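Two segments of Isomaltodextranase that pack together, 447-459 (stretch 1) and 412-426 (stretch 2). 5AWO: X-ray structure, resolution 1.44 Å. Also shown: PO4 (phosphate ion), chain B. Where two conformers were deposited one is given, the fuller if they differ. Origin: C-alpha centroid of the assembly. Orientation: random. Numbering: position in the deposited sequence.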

ATOM      1  N   MET A 447      29.815  -7.157  -9.621  1.00 21.73           N
ATOM      2  CA  MET A 447      29.704  -5.712  -9.704  1.00 22.71           C
ATOM      3  C   MET A 447      29.322  -5.309 -11.115  1.00 21.10           C
ATOM      4  O   MET A 447      29.928  -5.758 -12.080  1.00 23.92           O
ATOM      5  CB  MET A 447      31.070  -5.103  -9.354  1.00 24.85           C
ATOM      6  CG  MET A 447      31.091  -3.594  -9.280  1.00 28.15           C
ATOM      7  SD  MET A 447      29.993  -2.905  -8.027  1.00 30.41           S
ATOM      8  CE  MET A 447      30.121  -4.039  -6.659  1.00 30.73           C
ATOM      9  N   ASP A 448      28.295  -4.474 -11.259  1.00 20.28           N
ATOM     10  CA  ASP A 448      27.844  -4.065 -12.577  1.00 20.00           C
ATOM     11  C   ASP A 448      27.316  -2.638 -12.509  1.00 19.76           C
ATOM     12  O   ASP A 448      27.162  -2.080 -11.412  1.00 20.59           O
ATOM     13  CB  ASP A 448      26.725  -5.002 -13.090  1.00 19.78           C
ATOM     14  CG  ASP A 448      26.741  -5.203 -14.601  1.00 22.55           C
ATOM     15  OD1 ASP A 448      27.109  -4.279 -15.367  1.00 24.19           O
ATOM     16  OD2 ASP A 448      26.398  -6.319 -15.052  1.00 21.95           O
ATOM     17  N   SER A 449      27.073  -2.086 -13.693  1.00 19.72           N
ATOM     18  CA  SER A 449      26.530  -0.751 -13.898  1.00 20.57           C
ATOM     19  C   SER A 449      25.061  -0.771 -14.264  1.00 21.05           C
ATOM     20  O   SER A 449      24.444   0.286 -14.381  1.00 19.84           O
ATOM     21  CB  SER A 449      27.276  -0.036 -15.036  1.00 22.10           C
ATOM     22  OG  SER A 449      27.054  -0.645 -16.296  1.00 21.35           O
ATOM     23  N   ARG A 450      24.509  -1.969 -14.455  1.00 19.31           N
ATOM     24  CA  ARG A 450      23.165  -2.114 -14.992  1.00 19.72           C
ATOM     25  C   ARG A 450      22.682  -3.515 -14.638  1.00 19.24           C
ATOM     26  O   ARG A 450      23.498  -4.396 -14.304  1.00 20.05           O
ATOM     27  CB  ARG A 450      23.176  -1.888 -16.502  1.00 20.05           C
ATOM     28  CG  ARG A 450      24.067  -2.869 -17.257  1.00 20.57           C
ATOM     29  CD  ARG A 450      24.652  -2.307 -18.544  1.00 20.90           C
ATOM     30  NE  ARG A 450      23.637  -2.042 -19.565  1.00 21.29           N
ATOM     31  CZ  ARG A 450      23.220  -2.912 -20.495  1.00 22.60           C
ATOM     32  NH1 ARG A 450      23.692  -4.166 -20.543  1.00 25.32           N
ATOM     33  NH2 ARG A 450      22.309  -2.521 -21.380  1.00 22.54           N
ATOM     34  N   ALA A 451      21.361  -3.675 -14.637  1.00 18.87           N
ATOM     35  CA  ALA A 451      20.703  -4.980 -14.576  1.00 17.79           C
ATOM     36  C   ALA A 451      19.884  -5.139 -15.853  1.00 17.17           C
ATOM     37  O   ALA A 451      19.164  -4.211 -16.272  1.00 17.76           O
ATOM     38  CB  ALA A 451      19.817  -5.042 -13.350  1.00 17.44           C
ATOM     39  N   THR A 452      19.998  -6.310 -16.481  1.00 15.72           N
ATOM     40  CA  THR A 452      19.379  -6.528 -17.784  1.00 16.00           C
ATOM     41  C   THR A 452      18.919  -7.973 -17.924  1.00 15.93           C
ATOM     42  O   THR A 452      19.457  -8.864 -17.274  1.00 16.53           O
ATOM     43  CB  THR A 452      20.358  -6.173 -18.924  1.00 16.68           C
ATOM     44  OG1 THR A 452      19.696  -6.151 -20.199  1.00 15.51           O
ATOM     45  CG2 THR A 452      21.535  -7.115 -18.975  1.00 17.23           C
ATOM     46  N   ALA A 453      17.915  -8.184 -18.761  1.00 15.58           N
ATOM     47  CA  ALA A 453      17.447  -9.530 -19.058  1.00 15.83           C
ATOM     48  C   ALA A 453      16.765  -9.559 -20.396  1.00 15.58           C
ATOM     49  O   ALA A 453      16.036  -8.623 -20.752  1.00 15.90           O
ATOM     50  CB  ALA A 453      16.484 -10.006 -17.990  1.00 16.28           C
ATOM     51  N   ALA A 454      17.003 -10.633 -21.138  1.00 15.27           N
ATOM     52  CA  ALA A 454      16.305 -10.920 -22.372  1.00 14.87           C
ATOM     53  C   ALA A 454      15.196 -11.872 -22.001  1.00 15.55           C
ATOM     54  O   ALA A 454      15.401 -13.043 -21.730  1.00 18.42           O
ATOM     55  CB  ALA A 454      17.249 -11.571 -23.387  1.00 15.61           C
ATOM     56  N   LEU A 455      13.979 -11.333 -21.926  1.00 14.35           N
ATOM     57  CA  LEU A 455      12.878 -12.023 -21.316  1.00 14.43           C
ATOM     58  C   LEU A 455      11.923 -12.629 -22.317  1.00 13.65           C
ATOM     59  O   LEU A 455      11.453 -11.945 -23.228  1.00 13.61           O
ATOM     60  CB  LEU A 455      12.099 -11.028 -20.471  1.00 13.99           C
ATOM     61  CG  LEU A 455      12.834 -10.440 -19.267  1.00 14.11           C
ATOM     62  CD1 LEU A 455      12.100  -9.253 -18.673  1.00 14.40           C
ATOM     63  CD2 LEU A 455      13.036 -11.509 -18.226  1.00 14.48           C
ATOM     64  N   ALA A 456      11.609 -13.891 -22.111  1.00 13.44           N
ATOM     65  CA  ALA A 456      10.583 -14.556 -22.855  1.00 13.85           C
ATOM     66  C   ALA A 456       9.226 -13.895 -22.602  1.00 13.56           C
ATOM     67  O   ALA A 456       9.047 -13.197 -21.599  1.00 13.08           O
ATOM     68  CB  ALA A 456      10.558 -16.030 -22.442  1.00 14.70           C
ATOM     69  N   PRO A 457       8.271 -14.098 -23.513  1.00 13.65           N
ATOM     70  CA  PRO A 457       6.934 -13.566 -23.285  1.00 13.79           C
ATOM     71  C   PRO A 457       6.377 -13.952 -21.919  1.00 12.85           C
ATOM     72  O   PRO A 457       6.399 -15.117 -21.536  1.00 13.89           O
ATOM     73  CB  PRO A 457       6.105 -14.195 -24.411  1.00 14.86           C
ATOM     74  CG  PRO A 457       7.074 -14.603 -25.443  1.00 15.74           C
ATOM     75  CD  PRO A 457       8.395 -14.836 -24.791  1.00 14.06           C
ATOM     76  N   HIS A 458       5.895 -12.946 -21.195  1.00 12.34           N
ATOM     77  CA  HIS A 458       5.300 -13.064 -19.845  1.00 12.12           C
ATOM     78  C   HIS A 458       6.335 -13.372 -18.763  1.00 12.84           C
ATOM     79  O   HIS A 458       5.927 -13.553 -17.609  1.00 13.32           O
ATOM     80  CB  HIS A 458       4.197 -14.125 -19.788  1.00 12.25           C
ATOM     81  CG  HIS A 458       3.026 -13.821 -20.664  1.00 11.78           C
ATOM     82  ND1 HIS A 458       1.891 -14.608 -20.661  1.00 11.51           N
ATOM     83  CD2 HIS A 458       2.799 -12.844 -21.572  1.00 12.35           C
ATOM     84  CE1 HIS A 458       1.017 -14.119 -21.507  1.00 12.08           C
ATOM     85  NE2 HIS A 458       1.532 -13.043 -22.065  1.00 12.62           N
ATOM     86  N   ALA A 459       7.630 -13.416 -19.083  1.00 12.34           N
ATOM     87  CA  ALA A 459       8.650 -13.711 -18.078  1.00 12.33           C
ATOM     88  C   ALA A 459       9.164 -12.430 -17.431  1.00 12.73           C
ATOM     89  O   ALA A 459       8.957 -11.333 -17.964  1.00 13.45           O
ATOM     90  CB  ALA A 459       9.815 -14.436 -18.722  1.00 12.81           C
TER
HETATM   91  P   PO4 B 701      21.961   1.293 -20.689  1.00 22.08           P
HETATM   92  O1  PO4 B 701      23.043   2.157 -21.333  1.00 25.31           O
HETATM   93  O2  PO4 B 701      20.777   2.222 -20.355  1.00 22.50           O
HETATM   94  O3  PO4 B 701      22.465   0.626 -19.431  1.00 21.28           O
HETATM   95  O4  PO4 B 701      21.506   0.240 -21.664  1.00 22.58           O
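Stretch 2 (412-426) RSDTETVTKTIDFAK

Stretch 2 runs antiparallel to stretch 1: strand 418-423 lies beside strand 450-455 at 163° between N-to-C directions, with a closest axial approach of 4.6 Å. Register pairs Arg450 with Asp423, Thr452 with Thr421 and Ala454 with Thr419 (CA to CA 4.2 Å in each), all with side chains on one face; Ala451 with Ile422, Ala453 with Lys420 and Leu455 with Val418 alternate with them and send theirs to the other. The latter are the hydrogen-bonded pairs: Ile422 N to Ala451 O 2.8 Å and Ala451 N to Ile422 O 2.9 Å; Lys420 N to Ala453 O and Ala453 N to Lys420 O, both 3.0 Å; Val418 N to Leu455 O 3.0 Å and Leu455 N to Val418 O 2.9 Å. Phe424 N extends the ladder to Ser449 O (2.9 Å), just as the stretch 2 backbone leaves extended geometry for helical phi/psi.

On the threonine face, Thr452 is t and Thr421 m, and these rotamers bring Thr452 OG1 and Thr421 OG1 to a 2.7 Å hydrogen bond. Thr419, also m, sits with OG1 4.0 Å from Ala454 CB. Arg450 (chi1 p, chi2 t, chi3 m) carries its guanidinium past Thr421, NH2 lying 3.5 Å from Thr421 CG2, and reaches a phosphate ion, hydrogen bonding through Arg450 NE to PO4 O3 and Arg450 NH2 to PO4 O4 (2.9 Å each). Asp423, with chi1 t, places OD2 2.5 Å from PO4 O3, so close that an acid group probably holds a proton and donates it; its OD1 accepts from Lys426 N at 2.9 Å. A water joins Asp423 OD2 (2.8 Å) to Ser449 OG (2.5 Å).

Phe424 (chi1 m) points toward stretch 1, its ring taking Arg450 N over one face and Asp448 O at the edge, 3.5 Å from Phe424 CD2. Phe424 CZ is 4.0 Å from Ala451 CB, an apolar contact in a buried setting. On the same face as Ala451, Leu455 (m, t) brings CD1 to 4.0 Å from Lys420 CG, the lysine's end leading away.

Beyond the strands, Pro457 in the type II turn Ala456-Ala459 lies against the loop carbonyls: Pro457 CB is 3.3 Å from Ser413 O and Pro457 CG 3.4 Å from Thr415 O. His458, chi1 m, has its CA-to-CB bond sideways to stretch 2, but the end of the ring comes nearer, and His458 NE2 donates to Asp414 OD1, also m, at 2.8 Å, nearly straight at 175°. Ser413, chi1 t, uses OG to accept from Glu416 N (2.9 Å) and Thr415 N (3.1 Å), bracing that loop.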

ATOM      1  N   ARG A 412       5.688  -8.028 -20.893  1.00 12.29           N
ATOM      2  CA  ARG A 412       4.255  -8.225 -21.061  1.00 13.18           C
ATOM      3  C   ARG A 412       3.840  -8.574 -22.497  1.00 14.38           C
ATOM      4  O   ARG A 412       2.640  -8.786 -22.758  1.00 15.47           O
ATOM      5  CB  ARG A 412       3.516  -7.001 -20.538  1.00 13.35           C
ATOM      6  CG  ARG A 412       3.731  -6.725 -19.060  1.00 12.95           C
ATOM      7  CD  ARG A 412       3.124  -5.412 -18.612  1.00 12.88           C
ATOM      8  NE  ARG A 412       1.667  -5.453 -18.723  1.00 12.40           N
ATOM      9  CZ  ARG A 412       0.887  -4.412 -18.948  1.00 12.38           C
ATOM     10  NH1 ARG A 412       1.379  -3.179 -19.021  1.00 12.36           N
ATOM     11  NH2 ARG A 412      -0.405  -4.628 -19.128  1.00 12.44           N
ATOM     12  N   SER A 413       4.782  -8.672 -23.443  1.00 13.61           N
ATOM     13  CA  SER A 413       4.424  -9.147 -24.766  1.00 14.27           C
ATOM     14  C   SER A 413       3.907 -10.586 -24.671  1.00 13.85           C
ATOM     15  O   SER A 413       4.439 -11.411 -23.903  1.00 14.42           O
ATOM     16  CB  SER A 413       5.633  -9.140 -25.687  1.00 14.05           C
ATOM     17  OG  SER A 413       5.296  -9.691 -26.962  1.00 14.17           O
ATOM     18  N   ASP A 414       2.893 -10.927 -25.478  1.00 14.69           N
ATOM     19  CA  ASP A 414       2.435 -12.306 -25.542  0.50 15.70           C
ATOM     20  C   ASP A 414       3.274 -13.173 -26.492  1.00 15.77           C
ATOM     21  O   ASP A 414       3.205 -14.389 -26.446  1.00 17.14           O
ATOM     22  CB  ASP A 414       0.947 -12.324 -25.897  0.50 16.01           C
ATOM     23  CG  ASP A 414       0.156 -11.318 -25.065  0.50 17.10           C
ATOM     24  OD1 ASP A 414       0.226 -11.357 -23.812  0.50 15.89           O
ATOM     25  OD2 ASP A 414      -0.524 -10.446 -25.650  0.50 18.19           O
ATOM     26  N   THR A 415       4.098 -12.553 -27.314  1.00 16.12           N
ATOM     27  CA  THR A 415       4.774 -13.318 -28.385  1.00 17.48           C
ATOM     28  C   THR A 415       6.280 -13.097 -28.505  1.00 17.76           C
ATOM     29  O   THR A 415       7.050 -14.039 -28.810  1.00 19.84           O
ATOM     30  CB  THR A 415       4.100 -12.965 -29.696  1.00 19.00           C
ATOM     31  OG1 THR A 415       2.710 -13.252 -29.576  1.00 19.57           O
ATOM     32  CG2 THR A 415       4.656 -13.789 -30.869  1.00 20.02           C
ATOM     33  N   GLU A 416       6.738 -11.883 -28.251  1.00 14.97           N
ATOM     34  CA  GLU A 416       8.117 -11.555 -28.529  1.00 15.62           C
ATOM     35  C   GLU A 416       8.987 -11.664 -27.301  1.00 14.83           C
ATOM     36  O   GLU A 416       8.541 -11.386 -26.197  1.00 14.82           O
ATOM     37  CB  GLU A 416       8.236 -10.122 -29.039  1.00 16.24           C
ATOM     38  CG  GLU A 416       7.406  -9.821 -30.269  1.00 17.45           C
ATOM     39  CD  GLU A 416       7.699 -10.737 -31.430  1.00 19.77           C
ATOM     40  OE1 GLU A 416       8.881 -11.064 -31.688  1.00 21.69           O
ATOM     41  OE2 GLU A 416       6.738 -11.121 -32.120  1.00 20.94           O
ATOM     42  N   THR A 417      10.239 -12.045 -27.510  1.00 14.88           N
ATOM     43  CA  THR A 417      11.275 -11.935 -26.496  1.00 14.68           C
ATOM     44  C   THR A 417      11.811 -10.512 -26.521  1.00 15.22           C
ATOM     45  O   THR A 417      12.048  -9.956 -27.600  1.00 16.63           O
ATOM     46  CB  THR A 417      12.363 -12.992 -26.770  1.00 15.62           C
ATOM     47  OG1 THR A 417      11.767 -14.285 -26.590  1.00 17.32           O
ATOM     48  CG2 THR A 417      13.537 -12.834 -25.837  1.00 16.84           C
ATOM     49  N   VAL A 418      11.890  -9.867 -25.359  1.00 14.20           N
ATOM     50  CA  VAL A 418      12.212  -8.446 -25.278  1.00 14.73           C
ATOM     51  C   VAL A 418      13.255  -8.216 -24.189  1.00 15.38           C
ATOM     52  O   VAL A 418      13.155  -8.769 -23.081  1.00 15.87           O
ATOM     53  CB  VAL A 418      10.942  -7.620 -24.958  1.00 15.38           C
ATOM     54  CG1 VAL A 418      11.255  -6.138 -24.802  1.00 15.48           C
ATOM     55  CG2 VAL A 418       9.879  -7.849 -26.023  1.00 15.86           C
ATOM     56  N   THR A 419      14.250  -7.403 -24.509  1.00 14.68           N
ATOM     57  CA  THR A 419      15.284  -7.036 -23.577  1.00 14.99           C
ATOM     58  C   THR A 419      14.817  -5.839 -22.742  1.00 14.69           C
ATOM     59  O   THR A 419      14.331  -4.842 -23.301  1.00 16.18           O
ATOM     60  CB  THR A 419      16.590  -6.688 -24.296  1.00 16.14           C
ATOM     61  OG1 THR A 419      17.058  -7.867 -24.950  1.00 17.67           O
ATOM     62  CG2 THR A 419      17.651  -6.148 -23.308  1.00 16.35           C
ATOM     63  N   LYS A 420      14.976  -5.944 -21.430  1.00 14.02           N
ATOM     64  CA  LYS A 420      14.696  -4.867 -20.505  1.00 14.25           C
ATOM     65  C   LYS A 420      15.932  -4.591 -19.678  1.00 14.26           C
ATOM     66  O   LYS A 420      16.625  -5.532 -19.273  1.00 14.45           O
ATOM     67  CB  LYS A 420      13.549  -5.251 -19.560  1.00 13.95           C
ATOM     68  CG  LYS A 420      12.224  -5.552 -20.244  1.00 15.02           C
ATOM     69  CD  LYS A 420      11.633  -4.331 -20.923  1.00 14.93           C
ATOM     70  CE  LYS A 420      10.260  -4.617 -21.502  1.00 15.38           C
ATOM     71  NZ  LYS A 420       9.717  -3.489 -22.316  1.00 15.43           N
ATOM     72  N   THR A 421      16.175  -3.311 -19.387  1.00 14.92           N
ATOM     73  CA  THR A 421      17.405  -2.894 -18.702  1.00 15.32           C
ATOM     74  C   THR A 421      17.110  -1.729 -17.768  1.00 16.29           C
ATOM     75  O   THR A 421      16.330  -0.826 -18.113  1.00 15.57           O
ATOM     76  CB  THR A 421      18.472  -2.468 -19.723  1.00 15.53           C
ATOM     77  OG1 THR A 421      18.817  -3.584 -20.552  1.00 15.82           O
ATOM     78  CG2 THR A 421      19.714  -1.948 -19.057  1.00 16.50           C
ATOM     79  N   ILE A 422      17.729  -1.774 -16.599  1.00 16.16           N
ATOM     80  CA  ILE A 422      17.784  -0.639 -15.690  1.00 17.07           C
ATOM     81  C   ILE A 422      19.262  -0.302 -15.471  1.00 17.85           C
ATOM     82  O   ILE A 422      20.049  -1.133 -15.027  1.00 17.85           O
ATOM     83  CB  ILE A 422      17.051  -0.925 -14.358  1.00 17.90           C
ATOM     84  CG1 ILE A 422      15.532  -0.768 -14.561  1.00 18.67           C
ATOM     85  CG2 ILE A 422      17.505   0.011 -13.234  1.00 18.24           C
ATOM     86  CD1 ILE A 422      15.081   0.648 -14.779  1.00 20.41           C
ATOM     87  N   ASP A 423      19.601   0.940 -15.792  1.00 18.77           N
ATOM     88  CA  ASP A 423      20.962   1.436 -15.668  1.00 18.94           C
ATOM     89  C   ASP A 423      21.100   2.195 -14.362  1.00 18.68           C
ATOM     90  O   ASP A 423      20.258   3.059 -14.035  1.00 17.60           O
ATOM     91  CB  ASP A 423      21.256   2.356 -16.841  1.00 18.94           C
ATOM     92  CG  ASP A 423      22.713   2.762 -16.886  1.00 20.19           C
ATOM     93  OD1 ASP A 423      23.130   3.696 -16.146  1.00 22.81           O
ATOM     94  OD2 ASP A 423      23.452   2.118 -17.638  1.00 21.29           O
ATOM     95  N   PHE A 424      22.105   1.846 -13.571  1.00 19.31           N
ATOM     96  CA  PHE A 424      22.192   2.344 -12.204  1.00 20.35           C
ATOM     97  C   PHE A 424      22.497   3.833 -12.124  1.00 20.60           C
ATOM     98  O   PHE A 424      22.096   4.476 -11.158  1.00 21.05           O
ATOM     99  CB  PHE A 424      23.172   1.529 -11.345  1.00 20.76           C
ATOM    100  CG  PHE A 424      22.874   0.037 -11.321  1.00 20.23           C
ATOM    101  CD1 PHE A 424      21.580  -0.436 -11.546  1.00 20.75           C
ATOM    102  CD2 PHE A 424      23.888  -0.898 -11.128  1.00 20.24           C
ATOM    103  CE1 PHE A 424      21.315  -1.796 -11.513  1.00 19.55           C
ATOM    104  CE2 PHE A 424      23.614  -2.255 -11.088  1.00 20.43           C
ATOM    105  CZ  PHE A 424      22.330  -2.703 -11.297  1.00 21.43           C
ATOM    106  N   ALA A 425      23.184   4.351 -13.137  1.00 20.55           N
ATOM    107  CA  ALA A 425      23.447   5.790 -13.231  1.00 21.21           C
ATOM    108  C   ALA A 425      22.298   6.513 -13.911  1.00 21.10           C
ATOM    109  O   ALA A 425      21.698   7.419 -13.306  1.00 22.83           O
ATOM    110  CB  ALA A 425      24.759   6.052 -13.965  1.00 21.23           C
ATOM    111  N   LYS A 426      21.962   6.113 -15.131  1.00 20.18           N
ATOM    112  CA  LYS A 426      21.023   6.860 -15.945  1.00 20.58           C
ATOM    113  C   LYS A 426      19.579   6.757 -15.467  1.00 19.59           C
ATOM    114  O   LYS A 426      18.812   7.697 -15.614  1.00 18.97           O
ATOM    115  CB  LYS A 426      21.101   6.433 -17.393  1.00 22.26           C
ATOM    116  CG  LYS A 426      22.468   6.732 -17.991  1.00 25.82           C
ATOM    117  CD  LYS A 426      22.492   6.515 -19.490  1.00 30.02           C
ATOM    118  CE  LYS A 426      22.621   5.042 -19.837  1.00 31.47           C
ATOM    119  NZ  LYS A 426      23.022   4.849 -21.262  1.00 34.35           N
TER
HETATM  120  O   HOH W   1      26.117   1.262 -17.665  1.00 26.23           O